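Local atomic coordinates of Obg-like ATPase 1 (Schizosaccharomyces pombe, PDB entry 1NI3), a protein that hydrolyses ATP, and GTP less efficiently, using magnesium as cofactor, and negatively regulates the G2/M transition of the cell cycle. Residues A[263-273]-A[284-294]; A[121-129]-A[242-250]. One frame throughout, in Å; residues are numbered along the deposited sequence.

Both contacts hang on strands of the nucleotide-binding domain that flank strand 227-232, each pairing with it in parallel: strand 118-124 in interaction 2 and strand 262-265 in interaction 1. Their centres lie 16 Å apart and nearest atoms about 4 Å, without touching. Each is part core, part surface. Interaction 1 is the larger, burying 528 Å² against 299 Å², and ties the strand-helix unit 263-273 to the end of helix 278-287 and the chain that follows it; its buried part combines a glutamate bonded at a helix start with apolar and sulfur packing, and its salt bridge lies nearer solvent. In interaction 2 the buried part, between strand and helix 246-254, is mostly aliphatic, and its polar bonds lie toward the surface.

Interaction 1 of 2, residues A[263-273]-A[284-294]; sequences IPMSVAFEERL and ECKKLNTKSML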
# COMPACT_ATOMS: atom_id res chain seq x y z
N ILE A 263 9.39 5.16 7.95
CA ILE A 263 10.58 4.52 7.40
C ILE A 263 11.70 5.50 7.00
O ILE A 263 11.64 6.08 5.92
CB ILE A 263 10.22 3.69 6.14
CG1 ILE A 263 9.21 2.60 6.50
CG2 ILE A 263 11.47 3.10 5.53
CD1 ILE A 263 8.87 1.66 5.34
N PRO A 264 12.72 5.68 7.86
CA PRO A 264 13.81 6.60 7.51
C PRO A 264 14.58 5.98 6.37
O PRO A 264 14.99 4.82 6.45
CB PRO A 264 14.61 6.66 8.79
CG PRO A 264 14.49 5.27 9.31
CD PRO A 264 13.00 5.01 9.14
N MSE A 265 14.80 6.75 5.32
CA MSE A 265 15.49 6.26 4.13
C MSE A 265 16.39 7.32 3.51
O MSE A 265 16.57 8.40 4.06
CB MSE A 265 14.45 5.90 3.10
CG MSE A 265 13.79 7.14 2.54
SE MSE A 265 12.93 6.67 0.87
CE MSE A 265 14.57 6.15 -0.06
N SER A 266 16.92 7.00 2.34
CA SER A 266 17.78 7.91 1.60
C SER A 266 17.70 7.61 0.10
O SER A 266 18.44 6.76 -0.41
CB SER A 266 19.22 7.79 2.09
OG SER A 266 20.12 8.42 1.17
N VAL A 267 16.79 8.29 -0.59
CA VAL A 267 16.60 8.12 -2.03
C VAL A 267 17.93 8.17 -2.78
O VAL A 267 18.11 7.51 -3.81
CB VAL A 267 15.71 9.22 -2.59
CG1 VAL A 267 15.59 9.09 -4.11
CG2 VAL A 267 14.34 9.16 -1.94
N ALA A 268 18.84 8.97 -2.24
CA ALA A 268 20.17 9.15 -2.82
C ALA A 268 20.92 7.84 -2.77
O ALA A 268 21.53 7.43 -3.76
CB ALA A 268 20.92 10.20 -2.00
N PHE A 269 20.85 7.20 -1.61
CA PHE A 269 21.52 5.93 -1.38
C PHE A 269 20.86 4.81 -2.15
O PHE A 269 21.55 4.01 -2.79
CB PHE A 269 21.48 5.55 0.10
CG PHE A 269 22.12 4.22 0.38
CD1 PHE A 269 23.47 4.03 0.16
CD2 PHE A 269 21.36 3.13 0.80
CE1 PHE A 269 24.06 2.78 0.33
CE2 PHE A 269 21.94 1.87 0.97
CZ PHE A 269 23.30 1.70 0.74
N GLU A 270 19.54 4.74 -2.08
CA GLU A 270 18.82 3.70 -2.78
C GLU A 270 19.25 3.77 -4.24
O GLU A 270 19.68 2.78 -4.82
CB GLU A 270 17.31 3.89 -2.66
CG GLU A 270 16.72 3.64 -1.28
CD GLU A 270 16.97 2.23 -0.76
OE1 GLU A 270 16.84 1.26 -1.54
OE2 GLU A 270 17.29 2.10 0.44
N GLU A 271 19.16 4.97 -4.80
CA GLU A 271 19.55 5.19 -6.18
C GLU A 271 20.92 4.59 -6.47
O GLU A 271 21.07 3.75 -7.35
CB GLU A 271 19.55 6.69 -6.52
CG GLU A 271 20.08 7.02 -7.90
CD GLU A 271 19.31 6.33 -9.01
OE1 GLU A 271 18.11 6.62 -9.17
OE2 GLU A 271 19.91 5.48 -9.71
N ARG A 272 21.92 5.03 -5.71
CA ARG A 272 23.28 4.54 -5.92
C ARG A 272 23.40 3.02 -5.86
O ARG A 272 24.21 2.43 -6.56
CB ARG A 272 24.29 5.16 -4.93
CG ARG A 272 25.74 4.91 -5.35
CD ARG A 272 26.79 5.69 -4.55
NE ARG A 272 27.36 4.90 -3.46
CZ ARG A 272 26.77 4.72 -2.29
NH1 ARG A 272 25.60 5.28 -2.08
NH2 ARG A 272 27.33 3.97 -1.35
N LEU A 273 22.56 2.39 -5.03
CA LEU A 273 22.63 0.95 -4.90
C LEU A 273 22.21 0.20 -6.17
O LEU A 273 22.69 -0.90 -6.44
CB LEU A 273 21.79 0.50 -3.70
CG LEU A 273 22.40 -0.55 -2.75
CD1 LEU A 273 23.86 -0.22 -2.41
CD2 LEU A 273 21.56 -0.57 -1.50
N GLU A 284 28.65 -4.21 -0.52
CA GLU A 284 28.71 -2.76 -0.30
C GLU A 284 27.88 -2.40 0.93
O GLU A 284 28.28 -1.59 1.77
CB GLU A 284 28.15 -2.03 -1.54
CG GLU A 284 27.98 -0.51 -1.41
CD GLU A 284 29.28 0.24 -1.34
OE1 GLU A 284 30.35 -0.40 -1.47
OE2 GLU A 284 29.25 1.49 -1.14
N CYS A 285 26.70 -3.02 1.02
CA CYS A 285 25.81 -2.79 2.14
C CYS A 285 26.45 -3.28 3.43
O CYS A 285 26.25 -2.68 4.49
CB CYS A 285 24.48 -3.50 1.89
SG CYS A 285 23.20 -2.45 1.20
N LYS A 286 27.22 -4.37 3.35
CA LYS A 286 27.88 -4.90 4.54
C LYS A 286 29.02 -3.99 4.97
O LYS A 286 29.11 -3.62 6.13
CB LYS A 286 28.39 -6.32 4.31
CG LYS A 286 28.67 -7.08 5.62
CD LYS A 286 28.85 -8.60 5.41
CE LYS A 286 27.58 -9.28 4.89
NZ LYS A 286 27.78 -10.73 4.58
N LYS A 287 29.88 -3.62 4.03
CA LYS A 287 31.01 -2.75 4.32
C LYS A 287 30.55 -1.45 4.96
O LYS A 287 31.20 -0.95 5.87
CB LYS A 287 31.80 -2.46 3.04
CG LYS A 287 32.53 -3.69 2.47
CD LYS A 287 33.40 -3.38 1.23
CE LYS A 287 32.56 -2.99 0.00
NZ LYS A 287 33.38 -2.74 -1.23
N LEU A 288 29.43 -0.92 4.50
CA LEU A 288 28.88 0.32 5.05
C LEU A 288 28.00 0.03 6.24
O LEU A 288 27.51 0.93 6.93
CB LEU A 288 28.08 1.06 3.99
CG LEU A 288 28.96 1.81 3.00
CD1 LEU A 288 28.13 2.37 1.86
CD2 LEU A 288 29.69 2.91 3.74
N ASN A 289 27.79 -1.26 6.48
CA ASN A 289 26.97 -1.71 7.58
C ASN A 289 25.58 -1.10 7.52
O ASN A 289 25.21 -0.28 8.37
CB ASN A 289 27.61 -1.38 8.92
CG ASN A 289 26.79 -1.88 10.09
OD1 ASN A 289 26.49 -3.07 10.18
ND2 ASN A 289 26.40 -0.97 10.98
N THR A 290 24.82 -1.51 6.52
CA THR A 290 23.46 -1.01 6.35
C THR A 290 22.74 -1.88 5.31
O THR A 290 23.32 -2.82 4.77
CB THR A 290 23.49 0.47 5.90
OG1 THR A 290 22.21 1.06 6.14
CG2 THR A 290 23.85 0.58 4.42
N LYS A 291 21.48 -1.57 5.04
CA LYS A 291 20.70 -2.35 4.09
C LYS A 291 19.69 -1.50 3.34
O LYS A 291 19.21 -0.51 3.88
CB LYS A 291 19.97 -3.49 4.83
CG LYS A 291 18.93 -3.03 5.88
CD LYS A 291 18.37 -4.24 6.66
CE LYS A 291 17.33 -3.86 7.73
NZ LYS A 291 16.69 -5.07 8.35
N SER A 292 19.35 -1.91 2.12
CA SER A 292 18.37 -1.17 1.34
C SER A 292 16.98 -1.24 1.97
O SER A 292 16.54 -2.32 2.36
CB SER A 292 18.29 -1.73 -0.08
OG SER A 292 17.14 -1.20 -0.73
N MSE A 293 16.30 -0.10 2.05
CA MSE A 293 14.97 -0.06 2.62
C MSE A 293 13.85 -0.45 1.66
O MSE A 293 12.72 -0.65 2.10
CB MSE A 293 14.70 1.33 3.17
CG MSE A 293 15.73 1.76 4.13
SE MSE A 293 15.70 0.47 5.57
CE MSE A 293 14.67 1.53 6.83
N LEU A 294 14.14 -0.54 0.37
CA LEU A 294 13.10 -0.90 -0.58
C LEU A 294 12.27 -2.06 -0.07
O LEU A 294 11.09 -1.89 0.23
CB LEU A 294 13.68 -1.27 -1.95
CG LEU A 294 14.16 -0.04 -2.71
CD1 LEU A 294 14.62 -0.42 -4.10
CD2 LEU A 294 13.01 0.95 -2.77
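Glu270 reaches from helix 267-273 to the start of helix 294-304, and its carboxylate is gripped twice. Ser292 OG donates to Glu270 OE1 over 2.6 Å, on the syn lone pair of that oxygen, and Met293 N donates to Glu270 OE2 over 2.9 Å, also on the syn side but 31° out of the carboxylate plane. The glutamate chain is bent at chi2, which carries the carboxylate to this turn. Ser292 OG is in turn the acceptor of a capping bond from Leu294 N, so one hydroxyl both serves the helix start and holds the glutamate.

Apolar and sulfur contacts surround this carboxylate. Leu273 CD2 lies 3.7 Å from both Ser292 CB and Cys285 SG, and that sulfur meets the Phe269 ring at its edge, 5.5 Å from the centroid. Thr290 CG2 comes to Phe269 CZ obliquely, at 3.9 Å. On the strand side, the selenomethionine Met293, bent at chi2 and chi3, passes alongside Ile263, its CE 3.8 Å from Ile263 CG2. Neighbouring Pro264 also packs on Met233, a predicted ATP-binding residue.

Toward solvent the contact thins to one ion pair and a methyl group. Arg272 NH2 meets the anti lone pair of Glu284 OE2 at 3.1 Å, with an N-H...O angle of only 138°; guanidinium and carboxylate planes stand 76° apart. Leu288 CD1 lies in the guanidinium plane, at its edge. Through NH1 the same arginine makes a salt bridge with Glu235, so its charge is shared between two helices.

The chemistry thus divides by depth: a buried carboxylate held at both oxygens, probably favoured as an anion by the helix start it faces, and a partly exposed salt bridge of bent geometry, whose arginine has a second acidic partner.

Interaction 2 of 2, residues A[121-129]-A[242-250]; sequences QVVRAFDDA and KNKYLPKIK
The Tyr245 ring carries Lys244 CG over one face, 3.9 Å above its plane and offset toward the rim, while Asp127 OD1 lies near the ring plane at the hydroxyl edge. Ala125 O approaches the same ring obliquely, 3.6 Å from Tyr245 CD1. A second flat pair lies within 121-129: the Arg124 guanidinium and the Phe126 ring face one another with an offset, and Arg124 NE donates to Phe126 O over 2.7 Å, a bond that links the side chain to the backbone two residues on. Arg124 also makes a weak bond to the carbonyl of Asn30, a predicted ATP-binding residue.

Asp127 joins the two segments at the surface. Tyr245 OH donates to Asp127 OD1 over 3.0 Å, arriving from above the carboxylate, 61° out of its plane. The fully extended Lys244 brings NZ to that oxygen as well, at 3.4 Å, in a salt bridge whose hydrogen bond is weak. With chi1 at 39°, Asp127 CG sits between its own backbone N and carbonyl carbon, an orientation that presents OD1 to both donors.

Deeper in, the contact is aliphatic. Val123 CG1 and Ile249 CD1 meet tip to tip, and Ala125 CB lies 4.4 Å from Ile249 CD1. Both Val123 and Tyr245 also touch Pro140 at the start of helix 140-168, which places the contact beside that long helix.

Helix 246-254 is therefore seated against strand 118-124 and the residues after it by apolar packing, while one aspartate oxygen, shared by a phenol and an ammonium group, ties the following loop to the residues just before the helix; the nearby lysine would probably help keep that carboxylate ionised.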
# COMPACT_ATOMS: atom_id res chain seq x y z
N GLN A 121 3.98 8.87 1.69
CA GLN A 121 4.30 10.28 1.91
C GLN A 121 5.76 10.54 2.19
O GLN A 121 6.26 10.27 3.28
CB GLN A 121 3.46 10.83 3.06
CG GLN A 121 3.65 12.32 3.34
CD GLN A 121 2.39 12.94 3.92
OE1 GLN A 121 2.45 13.90 4.69
NE2 GLN A 121 1.25 12.40 3.52
N VAL A 122 6.44 11.11 1.20
CA VAL A 122 7.86 11.42 1.32
C VAL A 122 8.18 12.68 2.14
O VAL A 122 7.98 13.80 1.67
CB VAL A 122 8.49 11.61 -0.05
CG1 VAL A 122 9.97 11.84 0.10
CG2 VAL A 122 8.20 10.39 -0.91
N VAL A 123 8.69 12.49 3.35
CA VAL A 123 9.05 13.61 4.22
C VAL A 123 10.52 14.00 4.00
O VAL A 123 11.41 13.14 3.99
CB VAL A 123 8.85 13.25 5.72
CG1 VAL A 123 9.19 14.44 6.60
CG2 VAL A 123 7.41 12.82 5.96
N ARG A 124 10.77 15.29 3.82
CA ARG A 124 12.13 15.77 3.59
C ARG A 124 12.88 16.04 4.88
O ARG A 124 12.39 16.74 5.77
CB ARG A 124 12.11 17.03 2.73
CG ARG A 124 13.47 17.66 2.55
CD ARG A 124 13.41 18.73 1.48
NE ARG A 124 14.73 19.25 1.17
CZ ARG A 124 14.99 20.01 0.10
NH1 ARG A 124 14.02 20.32 -0.74
NH2 ARG A 124 16.23 20.45 -0.11
N ALA A 125 14.09 15.49 4.97
CA ALA A 125 14.94 15.65 6.14
C ALA A 125 16.35 15.98 5.66
O ALA A 125 17.34 15.64 6.31
CB ALA A 125 14.97 14.37 6.94
N PHE A 126 16.44 16.65 4.52
CA PHE A 126 17.72 17.04 3.99
C PHE A 126 17.57 18.47 3.54
O PHE A 126 16.46 18.94 3.28
CB PHE A 126 18.09 16.14 2.82
CG PHE A 126 17.18 16.28 1.63
CD1 PHE A 126 17.48 17.17 0.62
CD2 PHE A 126 16.03 15.51 1.53
CE1 PHE A 126 16.64 17.30 -0.48
CE2 PHE A 126 15.19 15.64 0.43
CZ PHE A 126 15.50 16.53 -0.58
N ASP A 127 18.69 19.18 3.45
CA ASP A 127 18.70 20.57 3.02
C ASP A 127 19.87 20.89 2.09
O ASP A 127 20.20 22.05 1.88
CB ASP A 127 18.70 21.50 4.26
CG ASP A 127 19.58 20.98 5.39
OD1 ASP A 127 19.56 21.57 6.49
OD2 ASP A 127 20.31 19.98 5.18
N ASP A 128 20.48 19.84 1.53
CA ASP A 128 21.62 19.98 0.61
C ASP A 128 21.28 20.84 -0.60
O ASP A 128 22.12 21.09 -1.46
CB ASP A 128 22.08 18.59 0.13
CG ASP A 128 22.82 17.80 1.20
OD1 ASP A 128 22.58 16.57 1.28
OD2 ASP A 128 23.65 18.38 1.93
N ALA A 129 20.02 21.29 -0.68
CA ALA A 129 19.58 22.13 -1.79
C ALA A 129 19.69 23.59 -1.37
O ALA A 129 19.08 24.47 -2.00
CB ALA A 129 18.13 21.79 -2.16
N LYS A 242 21.53 8.64 12.09
CA LYS A 242 21.24 9.87 12.83
C LYS A 242 20.87 11.05 11.91
O LYS A 242 21.60 11.38 10.98
CB LYS A 242 22.44 10.23 13.71
CG LYS A 242 22.78 9.16 14.75
CD LYS A 242 21.58 8.79 15.63
CE LYS A 242 21.10 9.95 16.50
NZ LYS A 242 19.89 9.64 17.33
N ASN A 243 19.73 11.68 12.18
CA ASN A 243 19.30 12.80 11.35
C ASN A 243 19.02 14.06 12.16
O ASN A 243 18.88 14.02 13.38
CB ASN A 243 18.06 12.41 10.55
CG ASN A 243 17.62 13.50 9.61
OD1 ASN A 243 18.28 13.76 8.61
ND2 ASN A 243 16.51 14.15 9.93
N LYS A 244 18.93 15.19 11.47
CA LYS A 244 18.67 16.47 12.11
C LYS A 244 17.19 16.67 12.42
O LYS A 244 16.85 17.21 13.48
CB LYS A 244 19.18 17.60 11.21
CG LYS A 244 18.70 19.00 11.59
CD LYS A 244 19.21 20.03 10.57
CE LYS A 244 18.66 21.43 10.84
NZ LYS A 244 19.02 22.42 9.78
N TYR A 245 16.32 16.24 11.52
CA TYR A 245 14.88 16.42 11.73
C TYR A 245 14.15 15.15 12.18
O TYR A 245 13.02 15.22 12.67
CB TYR A 245 14.22 16.91 10.44
CG TYR A 245 14.94 18.04 9.74
CD1 TYR A 245 16.03 17.78 8.91
CD2 TYR A 245 14.52 19.36 9.89
CE1 TYR A 245 16.67 18.81 8.23
CE2 TYR A 245 15.15 20.40 9.22
CZ TYR A 245 16.23 20.12 8.39
OH TYR A 245 16.85 21.16 7.73
N LEU A 246 14.80 14.01 12.02
CA LEU A 246 14.20 12.73 12.37
C LEU A 246 13.44 12.71 13.70
O LEU A 246 12.23 12.47 13.72
CB LEU A 246 15.25 11.63 12.35
CG LEU A 246 14.75 10.19 12.43
CD1 LEU A 246 13.64 9.96 11.42
CD2 LEU A 246 15.91 9.25 12.15
N PRO A 247 14.13 12.98 14.83
CA PRO A 247 13.44 12.96 16.12
C PRO A 247 12.17 13.80 16.13
O PRO A 247 11.12 13.36 16.58
CB PRO A 247 14.50 13.46 17.09
CG PRO A 247 15.29 14.42 16.24
CD PRO A 247 15.45 13.63 14.95
N LYS A 248 12.29 15.02 15.61
CA LYS A 248 11.16 15.94 15.56
C LYS A 248 10.01 15.31 14.77
O LYS A 248 8.92 15.14 15.29
CB LYS A 248 11.61 17.25 14.91
CG LYS A 248 13.03 17.67 15.33
CD LYS A 248 13.29 19.17 15.12
CE LYS A 248 12.46 20.02 16.08
NZ LYS A 248 12.64 21.49 15.86
N ILE A 249 10.29 14.96 13.52
CA ILE A 249 9.30 14.34 12.63
C ILE A 249 8.58 13.18 13.31
O ILE A 249 7.35 13.05 13.23
CB ILE A 249 9.97 13.80 11.34
CG1 ILE A 249 10.47 14.96 10.48
CG2 ILE A 249 8.99 12.93 10.56
CD1 ILE A 249 11.21 14.51 9.25
N LYS A 250 9.36 12.33 13.98
CA LYS A 250 8.81 11.18 14.67
C LYS A 250 7.68 11.58 15.61
O LYS A 250 6.54 11.14 15.45
CB LYS A 250 9.92 10.46 15.45
CG LYS A 250 9.47 9.17 16.11
CD LYS A 250 10.65 8.33 16.61
CE LYS A 250 10.16 7.14 17.43
NZ LYS A 250 9.18 6.30 16.67